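Local coordinates for protein alanine racemase (Enterococcus faecalis, PDB 3E6E) that is an enzyme of the alanine racemase family, a two-chain assembly whose subunits join an N-terminal TIM-type barrel to a C-terminal beta-rich domain, at residues T61-A66 with V79-L84; V133-G138 with E182-R187; E164-H169 with R200-S205. The protein carries 1 engineered substitution. All coordinates share one frame; numbering follows the deposited sequence.

Overall arrangement
All three contacts lie in the N-terminal barrel. Interaction 1 comes first along the chain and pairs strands 62-65 and 83-85. The segments of interactions 2 and 3 then alternate: the loop after strand 129-132, strand 165-167, helix 179-193 and strand 201-203. Interactions 1 and 3 belong to the same parallel sheet, their centres about 14 Å apart, and Leu84 packs near His203. Interaction 2 sits about 13 Å from interaction 3 and about 24 Å from interaction 1, centre to centre, and is tied to interaction 3 through Thr168. Together they cover two beta-alpha-beta units and one strand-end loop of the barrel whose strand ends hold the ligand DCS.

Interaction 1. Residues T61-A66 with V79-L84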
loop_
_atom_site.group_PDB
_atom_site.type_symbol
_atom_site.label_atom_id
_atom_site.label_comp_id
_atom_site.label_asym_id
_atom_site.label_seq_id
_atom_site.Cartn_x
_atom_site.Cartn_y
_atom_site.Cartn_z
ATOM N N THR A 61 -14.305 24.802 4.508
ATOM C CA THR A 61 -13.621 26.089 4.622
ATOM C C THR A 61 -12.288 25.924 5.329
ATOM O O THR A 61 -11.719 26.889 5.830
ATOM C CB THR A 61 -14.490 27.119 5.386
ATOM O OG1 THR A 61 -14.769 26.639 6.708
ATOM C CG2 THR A 61 -15.803 27.344 4.653
ATOM N N GLY A 62 -11.794 24.689 5.348
ATOM C CA GLY A 62 -10.519 24.385 5.986
ATOM C C GLY A 62 -10.093 22.945 5.727
ATOM O O GLY A 62 -10.922 22.120 5.318
ATOM N N PHE A 63 -8.818 22.634 5.978
ATOM C CA PHE A 63 -8.296 21.287 5.738
ATOM C C PHE A 63 -7.377 20.690 6.801
ATOM O O PHE A 63 -6.536 21.385 7.380
ATOM C CB PHE A 63 -7.572 21.251 4.392
ATOM C CG PHE A 63 -8.411 21.717 3.265
ATOM C CD1 PHE A 63 -8.421 23.058 2.902
ATOM C CD2 PHE A 63 -9.261 20.832 2.611
ATOM C CE1 PHE A 63 -9.277 23.524 1.897
ATOM C CE2 PHE A 63 -10.120 21.276 1.611
ATOM C CZ PHE A 63 -10.130 22.631 1.253
ATOM N N CYS A 64 -7.539 19.383 7.025
ATOM C CA CYS A 64 -6.745 18.628 7.993
ATOM C C CYS A 64 -5.932 17.547 7.299
ATOM O O CYS A 64 -6.457 16.793 6.483
ATOM C CB CYS A 64 -7.652 17.957 9.016
ATOM S SG CYS A 64 -8.719 19.079 9.934
ATOM N N VAL A 65 -4.652 17.478 7.634
ATOM C CA VAL A 65 -3.757 16.485 7.066
ATOM C C VAL A 65 -2.913 15.971 8.215
ATOM O O VAL A 65 -2.994 16.494 9.324
ATOM C CB VAL A 65 -2.824 17.091 5.992
ATOM C CG1 VAL A 65 -3.640 17.654 4.847
ATOM C CG2 VAL A 65 -1.946 18.169 6.623
ATOM N N ALA A 66 -2.098 14.956 7.958
ATOM C CA ALA A 66 -1.249 14.400 9.002
ATOM C C ALA A 66 0.179 14.898 8.926
ATOM O O ALA A 66 0.841 15.027 9.950
ATOM C CB ALA A 66 -1.250 12.893 8.919
ATOM N N VAL A 79 -4.567 26.004 -2.645
ATOM C CA VAL A 79 -5.545 26.083 -1.567
ATOM C C VAL A 79 -5.095 27.232 -0.675
ATOM O O VAL A 79 -3.957 27.250 -0.206
ATOM C CB VAL A 79 -5.591 24.790 -0.733
ATOM C CG1 VAL A 79 -6.527 24.977 0.460
ATOM C CG2 VAL A 79 -6.066 23.637 -1.597
ATOM N N GLN A 80 -5.988 28.192 -0.452
ATOM C CA GLN A 80 -5.664 29.365 0.354
ATOM C C GLN A 80 -6.359 29.354 1.695
ATOM O O GLN A 80 -6.185 30.267 2.490
ATOM C CB GLN A 80 -6.041 30.640 -0.399
ATOM C CG GLN A 80 -5.362 30.779 -1.743
ATOM C CD GLN A 80 -5.905 31.944 -2.543
ATOM O OE1 GLN A 80 -5.998 31.878 -3.773
ATOM N NE2 GLN A 80 -6.267 33.025 -1.853
ATOM N N ASP A 81 -7.146 28.320 1.948
ATOM C CA ASP A 81 -7.860 28.217 3.209
ATOM C C ASP A 81 -6.929 27.687 4.294
ATOM O O ASP A 81 -5.811 27.255 4.020
ATOM C CB ASP A 81 -9.061 27.270 3.075
ATOM C CG ASP A 81 -9.776 27.409 1.748
ATOM O OD1 ASP A 81 -9.284 26.823 0.754
ATOM O OD2 ASP A 81 -10.819 28.107 1.703
ATOM N N PRO A 82 -7.383 27.728 5.552
ATOM C CA PRO A 82 -6.584 27.241 6.676
ATOM C C PRO A 82 -6.273 25.765 6.508
ATOM O O PRO A 82 -7.152 24.979 6.157
ATOM C CB PRO A 82 -7.493 27.482 7.873
ATOM C CG PRO A 82 -8.263 28.703 7.462
ATOM C CD PRO A 82 -8.609 28.394 6.032
ATOM N N ILE A 83 -5.021 25.402 6.764
ATOM C CA ILE A 83 -4.571 24.022 6.669
ATOM C C ILE A 83 -3.984 23.604 8.008
ATOM O O ILE A 83 -2.891 24.029 8.376
ATOM C CB ILE A 83 -3.470 23.845 5.601
ATOM C CG1 ILE A 83 -3.998 24.226 4.213
ATOM C CG2 ILE A 83 -2.985 22.420 5.612
ATOM C CD1 ILE A 83 -2.949 24.129 3.109
ATOM N N LEU A 84 -4.706 22.770 8.742
ATOM C CA LEU A 84 -4.216 22.309 10.035
ATOM C C LEU A 84 -3.543 20.936 9.979
ATOM O O LEU A 84 -4.086 19.982 9.422
ATOM C CB LEU A 84 -5.360 22.252 11.045
ATOM C CG LEU A 84 -5.091 21.366 12.261
ATOM C CD1 LEU A 84 -3.894 21.867 13.026
ATOM C CD2 LEU A 84 -6.322 21.326 13.128
#
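In the beta-alpha-beta unit formed by strand 62-65, helix 68-76 and strand 83-85, Phe63 and Cys64 stand beside Ile83 and Leu84 as neighbouring parallel strands of the TIM barrel. Three backbone bonds hold them in register. Phe63 N donates to Pro82 O at 2.9 Å, Leu84 N donates to Phe63 O at 2.7 Å, and Val65 N donates to Leu84 O at 3.1 Å. Each carbonyl is met almost head-on, the straightest being Phe63 O, where the C=O...N angle is 177°. Weaker CA-H...O contacts fill in between, as where Cys64 CA lies 3.3 Å from Leu84 O.

The side chains divide between two faces. Cys64 and Leu84 share one, and the side chain of Cys64 lies about 6 Å from a bound DCS, which places this face toward the ligand inside the barrel. Phe63 and Ile83 share the other, where Ile83 touches Leu74 and Arg75 of helix 68-76 and Phe63 touches Ala52 of helix 48-56. Val65 also packs on Leu74, so the crossover helix covers both strands.

Ahead of strand 83-85 the chain is gripped at Arg75, whose NH1 bonds to the carbonyl oxygens of Val79 and Asp81. This loop brings Val79 and Asp81 to the Phe63 ring. CG of Phe63 is anti to the carbonyl carbon (chi1 -55°), which swings the ring back toward the loop, where it meets Val79 tip to tip, with Phe63 CE1 3.4 Å from Val79 CG1. Asp81 comes to the ring from another quarter, its carboxylate turned 67° from the ring plane. The polar oxygen meets the C-H rim of the ring, probably a mildly favourable approach: Asp81 OD1 lies in the plane of Phe63, at its edge, 3.5 Å from CE1.

Interaction 2. Residues V133-G138 with E182-R187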
loop_
_atom_site.group_PDB
_atom_site.type_symbol
_atom_site.label_atom_id
_atom_site.label_comp_id
_atom_site.label_asym_id
_atom_site.label_seq_id
_atom_site.Cartn_x
_atom_site.Cartn_y
_atom_site.Cartn_z
ATOM N N VAL A 133 -5.674 18.444 23.544
ATOM C CA VAL A 133 -5.747 17.881 24.878
ATOM C C VAL A 133 -6.204 16.414 24.775
ATOM O O VAL A 133 -7.189 16.106 24.109
ATOM C CB VAL A 133 -6.710 18.713 25.776
ATOM C CG1 VAL A 133 -7.846 19.260 24.954
ATOM C CG2 VAL A 133 -7.251 17.864 26.901
ATOM N N ASP A 134 -5.456 15.514 25.406
ATOM C CA ASP A 134 -5.798 14.104 25.385
ATOM C C ASP A 134 -6.846 13.931 26.438
ATOM O O ASP A 134 -6.650 14.365 27.565
ATOM C CB ASP A 134 -4.604 13.228 25.745
ATOM C CG ASP A 134 -4.955 11.735 25.762
ATOM O OD1 ASP A 134 -6.159 11.384 25.762
ATOM O OD2 ASP A 134 -4.013 10.921 25.792
ATOM N N THR A 135 -7.942 13.268 26.076
ATOM C CA THR A 135 -9.061 13.066 26.983
ATOM C C THR A 135 -9.509 11.612 27.023
ATOM O O THR A 135 -10.498 11.259 27.671
ATOM C CB THR A 135 -10.237 13.949 26.529
ATOM O OG1 THR A 135 -10.588 13.628 25.174
ATOM C CG2 THR A 135 -9.833 15.421 26.595
ATOM N N GLY A 136 -8.769 10.759 26.321
ATOM C CA GLY A 136 -9.317 9.519 25.805
ATOM C C GLY A 136 -8.789 9.182 24.424
ATOM O O GLY A 136 -8.850 10.002 23.509
ATOM N N MET A 137 -8.267 7.969 24.275
ATOM C CA MET A 137 -7.711 7.525 23.003
ATOM C C MET A 137 -6.189 7.461 23.059
ATOM O O MET A 137 -5.566 6.659 22.363
ATOM C CB MET A 137 -8.158 8.452 21.870
ATOM C CG MET A 137 -7.244 8.433 20.655
ATOM S SD MET A 137 -7.848 7.349 19.348
ATOM C CE MET A 137 -6.438 7.332 18.244
ATOM N N GLY A 138 -5.597 8.312 23.891
ATOM C CA GLY A 138 -4.238 8.101 24.356
ATOM C C GLY A 138 -3.248 7.968 23.216
ATOM O O GLY A 138 -2.646 6.911 23.025
ATOM N N GLU A 182 -18.948 9.713 26.409
ATOM C CA GLU A 182 -19.413 10.644 27.418
ATOM C C GLU A 182 -18.268 11.057 28.331
ATOM O O GLU A 182 -18.116 12.232 28.661
ATOM C CB GLU A 182 -20.540 9.994 28.221
ATOM C CG GLU A 182 -21.921 10.459 27.759
ATOM C CD GLU A 182 -23.012 9.408 27.876
ATOM O OE1 GLU A 182 -23.199 8.838 28.972
ATOM O OE2 GLU A 182 -23.698 9.172 26.858
ATOM N N LYS A 183 -17.450 10.083 28.719
ATOM C CA LYS A 183 -16.301 10.341 29.579
ATOM C C LYS A 183 -15.368 11.354 28.922
ATOM O O LYS A 183 -15.020 12.366 29.528
ATOM C CB LYS A 183 -15.545 9.041 29.863
ATOM C CG LYS A 183 -14.246 9.222 30.631
ATOM C CD LYS A 183 -13.622 7.883 31.033
ATOM C CE LYS A 183 -14.527 7.107 32.005
ATOM N NZ LYS A 183 -13.850 5.932 32.660
ATOM N N GLN A 184 -14.972 11.094 27.681
ATOM C CA GLN A 184 -14.075 12.025 27.001
ATOM C C GLN A 184 -14.705 13.400 26.932
ATOM O O GLN A 184 -14.045 14.397 27.183
ATOM C CB GLN A 184 -13.722 11.537 25.591
ATOM C CG GLN A 184 -12.803 10.318 25.582
ATOM C CD GLN A 184 -12.274 9.993 24.204
ATOM O OE1 GLN A 184 -11.512 10.767 23.622
ATOM N NE2 GLN A 184 -12.676 8.841 23.674
ATOM N N ALA A 185 -15.987 13.453 26.605
ATOM C CA ALA A 185 -16.676 14.728 26.531
ATOM C C ALA A 185 -16.541 15.446 27.880
ATOM O O ALA A 185 -16.269 16.652 27.939
ATOM C CB ALA A 185 -18.139 14.505 26.186
ATOM N N GLY A 186 -16.725 14.688 28.958
ATOM C CA GLY A 186 -16.605 15.251 30.287
ATOM C C GLY A 186 -15.244 15.890 30.511
ATOM O O GLY A 186 -15.159 17.081 30.799
ATOM N N ARG A 187 -14.179 15.108 30.369
ATOM C CA ARG A 187 -12.825 15.611 30.559
ATOM C C ARG A 187 -12.543 16.850 29.713
ATOM O O ARG A 187 -11.787 17.728 30.124
ATOM C CB ARG A 187 -11.790 14.530 30.220
ATOM C CG ARG A 187 -11.758 13.316 31.155
ATOM C CD ARG A 187 -10.660 12.331 30.731
ATOM N NE ARG A 187 -10.643 11.110 31.542
ATOM C CZ ARG A 187 -9.785 10.101 31.369
ATOM N NH1 ARG A 187 -8.870 10.159 30.409
ATOM N NH2 ARG A 187 -9.834 9.039 32.165
HETATM O O HOH W 1 -6.975 11.902 28.815
#
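Thr135 meets Gln184 and Arg187 through two torsion choices: a chi1 of 58° places OG1 of Thr135 between its own backbone N and carbonyl carbon, 3.8 Å from Gln184 CB, while the Arg187 chain runs extended from CG to NE (chi2 -179°) and carries its CD past the Thr135 carbonyl. Thr135 O therefore lies 3.2 Å from Arg187 CD. The same oxygen is 3.2 Å from CG of Gln184, one helical turn earlier, so the methylene parts of two helix side chains flank this oxygen. The side chains of Thr135 and Gln184 cross at about a right angle.

Gly136 continues the contact. Having no side chain, it lets Gln184 CG come within 3.6 Å of Gly136 CA, a tight fit of helix against loop. The loop backbone is held in shape by Asp134, whose OD1 accepts from Gly136 N at 2.7 Å in an almost perfectly straight bond (177° at the hydrogen), forming an Asx turn.

A water links the two segments on the side of the arginine. It donates weakly to Asp134 O at 2.8 Å and accepts weakly from Arg187 NH1 at 3.0 Å. The stronger partner of the guanidinium is in the other chain, where Glu263 of the second subunit forms a salt bridge with Arg187 NH2. Thr135 OG1 likewise looks beyond the pair, to a hydrogen bond with Thr168 OG1. Met137 hardly touches the helix; it packs on Cys313 of the second subunit, and its side chain lies about 6 Å from a bound DCS. The arrangement is that of a beta-alpha loop of a TIM barrel: leaving strand 129-132, it turns through an Asx turn, packs on helix 179-193 and reaches the subunit interface beside the ligand pocket.

Interaction 3. Residues E164-H169 with R200-S205; sequences EGIFTH and RYVHVS. With DCS (D-[3-hydroxy-2-methyl-5-phosphonooxymethyl-pyridin-4-ylmethyl]-N,O-cycloserylamide), chain D.
Ile166 and Val202 lie side by side in the tight middle of this parallel strand pair, with Ile166 CD1 3.4 Å from Val202 CG1. The backbones bond through Ile166 N to Tyr201 O (3.0 Å) and His203 N to Ile166 O (3.1 Å). On the opposite face Phe167 and His203 point the same way, their ring planes 22° apart but slid apart; Phe167 CB is modelled too close to His203, so their spacing is doubtful. His203 is fixed in rotation by two bonds, NE2 to His130 and ND1 to Arg222.

The exposed Arg200 side chain is looser, though Tyr201 N bonds to Glu164 O beside it (2.8 Å). Glu164 CG lies 4.3 Å above the guanidinium plane, while the Glu164 carboxylate turns inward to a salt bridge with Arg128. At the other end His169, its CG anti to the backbone N (chi1 -174°), lays one ring face over the DCS pyridine, ND1 3.5 Å from C2, and its NE2 bonds to Tyr267 of the second subunit.

Helix 179-193, the crossover between the strands, covers Ile166 and Val202 with Leu192; strand 129-132 flanks strand 165-167, and strand 220-223 follows strand 201-203, closing the barrel.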
loop_
_atom_site.group_PDB
_atom_site.type_symbol
_atom_site.label_atom_id
_atom_site.label_comp_id
_atom_site.label_asym_id
_atom_site.label_seq_id
_atom_site.Cartn_x
_atom_site.Cartn_y
_atom_site.Cartn_z
ATOM N N GLU A 164 -5.150 29.274 17.345
ATOM C CA GLU A 164 -6.346 29.272 16.545
ATOM C C GLU A 164 -7.418 28.429 17.189
ATOM O O GLU A 164 -8.602 28.637 16.930
ATOM C CB GLU A 164 -6.031 28.735 15.161
ATOM C CG GLU A 164 -6.433 29.656 14.053
ATOM C CD GLU A 164 -5.879 29.200 12.739
ATOM O OE1 GLU A 164 -6.265 28.099 12.284
ATOM O OE2 GLU A 164 -5.047 29.943 12.172
ATOM N N GLY A 165 -7.023 27.470 18.022
ATOM C CA GLY A 165 -8.038 26.651 18.661
ATOM C C GLY A 165 -7.602 25.535 19.581
ATOM O O GLY A 165 -6.416 25.300 19.784
ATOM N N ILE A 166 -8.589 24.874 20.170
ATOM C CA ILE A 166 -8.363 23.732 21.044
ATOM C C ILE A 166 -9.249 22.637 20.478
ATOM O O ILE A 166 -10.263 22.902 19.830
ATOM C CB ILE A 166 -8.814 23.955 22.524
ATOM C CG1 ILE A 166 -9.384 25.352 22.705
ATOM C CG2 ILE A 166 -7.670 23.687 23.477
ATOM C CD1 ILE A 166 -10.856 25.413 22.418
ATOM N N PHE A 167 -8.864 21.400 20.732
ATOM C CA PHE A 167 -9.629 20.266 20.251
ATOM C C PHE A 167 -9.103 18.984 20.861
ATOM O O PHE A 167 -8.003 18.942 21.434
ATOM C CB PHE A 167 -9.505 20.159 18.735
ATOM C CG PHE A 167 -8.149 19.742 18.279
ATOM C CD1 PHE A 167 -7.928 18.461 17.783
ATOM C CD2 PHE A 167 -7.083 20.619 18.369
ATOM C CE1 PHE A 167 -6.649 18.061 17.381
ATOM C CE2 PHE A 167 -5.808 20.235 17.975
ATOM C CZ PHE A 167 -5.586 18.952 17.479
ATOM N N THR A 168 -9.915 17.945 20.737
ATOM C CA THR A 168 -9.538 16.627 21.196
ATOM C C THR A 168 -10.088 15.624 20.178
ATOM O O THR A 168 -10.747 16.006 19.200
ATOM C CB THR A 168 -10.087 16.313 22.571
ATOM O OG1 THR A 168 -9.411 15.160 23.075
ATOM C CG2 THR A 168 -11.570 16.019 22.504
ATOM N N HIS A 169 -9.828 14.344 20.395
ATOM C CA HIS A 169 -10.283 13.358 19.443
ATOM C C HIS A 169 -10.901 12.189 20.176
ATOM O O HIS A 169 -10.370 11.722 21.173
ATOM C CB HIS A 169 -9.098 12.902 18.584
ATOM C CG HIS A 169 -9.485 11.989 17.458
ATOM N ND1 HIS A 169 -10.308 12.387 16.422
ATOM C CD2 HIS A 169 -9.210 10.681 17.238
ATOM C CE1 HIS A 169 -10.525 11.363 15.619
ATOM N NE2 HIS A 169 -9.871 10.317 16.091
ATOM N N ARG A 200 -10.606 30.816 17.983
ATOM C CA ARG A 200 -11.498 30.786 16.832
ATOM C C ARG A 200 -12.170 29.446 16.664
ATOM O O ARG A 200 -13.354 29.379 16.347
ATOM C CB ARG A 200 -10.729 31.106 15.553
ATOM C CG ARG A 200 -11.616 31.388 14.345
ATOM C CD ARG A 200 -10.780 31.665 13.097
ATOM N NE ARG A 200 -9.648 32.559 13.369
ATOM C CZ ARG A 200 -8.781 32.987 12.452
ATOM N NH1 ARG A 200 -8.911 32.614 11.180
ATOM N NH2 ARG A 200 -7.764 33.765 12.815
ATOM N N TYR A 201 -11.410 28.377 16.878
ATOM C CA TYR A 201 -11.924 27.015 16.715
ATOM C C TYR A 201 -11.939 26.148 17.976
ATOM O O TYR A 201 -10.965 26.079 18.719
ATOM C CB TYR A 201 -11.122 26.293 15.630
ATOM C CG TYR A 201 -11.193 26.951 14.278
ATOM C CD1 TYR A 201 -10.066 27.535 13.706
ATOM C CD2 TYR A 201 -12.380 26.963 13.553
ATOM C CE1 TYR A 201 -10.115 28.111 12.433
ATOM C CE2 TYR A 201 -12.442 27.536 12.282
ATOM C CZ TYR A 201 -11.306 28.104 11.724
ATOM O OH TYR A 201 -11.355 28.635 10.449
ATOM N N VAL A 202 -13.063 25.486 18.207
ATOM C CA VAL A 202 -13.203 24.607 19.351
ATOM C C VAL A 202 -13.826 23.357 18.749
ATOM O O VAL A 202 -15.037 23.285 18.541
ATOM C CB VAL A 202 -14.114 25.248 20.411
ATOM C CG1 VAL A 202 -14.073 24.433 21.706
ATOM C CG2 VAL A 202 -13.661 26.675 20.658
ATOM N N HIS A 203 -12.976 22.378 18.448
ATOM C CA HIS A 203 -13.423 21.155 17.796
ATOM C C HIS A 203 -13.075 19.822 18.428
ATOM O O HIS A 203 -11.971 19.611 18.924
ATOM C CB HIS A 203 -12.941 21.166 16.350
ATOM C CG HIS A 203 -11.519 21.606 16.180
ATOM N ND1 HIS A 203 -10.469 20.719 16.081
ATOM C CD2 HIS A 203 -10.980 22.841 16.040
ATOM C CE1 HIS A 203 -9.346 21.387 15.880
ATOM N NE2 HIS A 203 -9.628 22.676 15.851
ATOM N N VAL A 204 -14.037 18.906 18.369
ATOM C CA VAL A 204 -13.884 17.575 18.942
ATOM C C VAL A 204 -14.478 16.516 18.019
ATOM O O VAL A 204 -14.094 15.353 18.078
ATOM C CB VAL A 204 -14.630 17.480 20.293
ATOM C CG1 VAL A 204 -14.269 18.662 21.168
ATOM C CG2 VAL A 204 -16.136 17.444 20.059
ATOM N N SER A 205 -15.412 16.947 17.170
ATOM C CA SER A 205 -16.149 16.086 16.249
ATOM C C SER A 205 -15.481 15.501 15.016
ATOM O O SER A 205 -14.762 16.187 14.297
ATOM C CB SER A 205 -17.402 16.811 15.777
ATOM O OG SER A 205 -18.213 17.176 16.868
HETATM N N1 DCS D . -9.395 14.306 13.587
HETATM C C2 DCS D . -8.170 13.669 13.971
HETATM C C2A DCS D . -7.293 14.252 15.063
HETATM C C3 DCS D . -7.820 12.489 13.305
HETATM O O3 DCS D . -6.680 11.828 13.604
HETATM C C4 DCS D . -8.704 11.980 12.269
HETATM C C4A DCS D . -8.341 10.698 11.545
HETATM C C5 DCS D . -9.935 12.709 11.957
HETATM C C6 DCS D . -10.242 13.846 12.618
HETATM C C5A DCS D . -10.918 12.257 10.905
HETATM O O4P DCS D . -11.519 11.035 11.340
HETATM P P DCS D . -12.617 10.210 10.533
HETATM O O1P DCS D . -13.769 11.079 10.395
HETATM O O2P DCS D . -12.060 9.822 9.241
HETATM O O3P DCS D . -12.956 9.036 11.331
HETATM N N DCS D . -8.187 9.559 12.536
HETATM C CA DCS D . -7.852 8.268 12.103
HETATM C C DCS D . -6.569 7.658 12.233
HETATM O O DCS D . -5.456 8.241 12.765
HETATM N ND DCS D . -6.637 6.438 11.757
HETATM O OG DCS D . -7.922 6.213 11.308
HETATM C CB DCS D . -8.654 7.328 11.519
#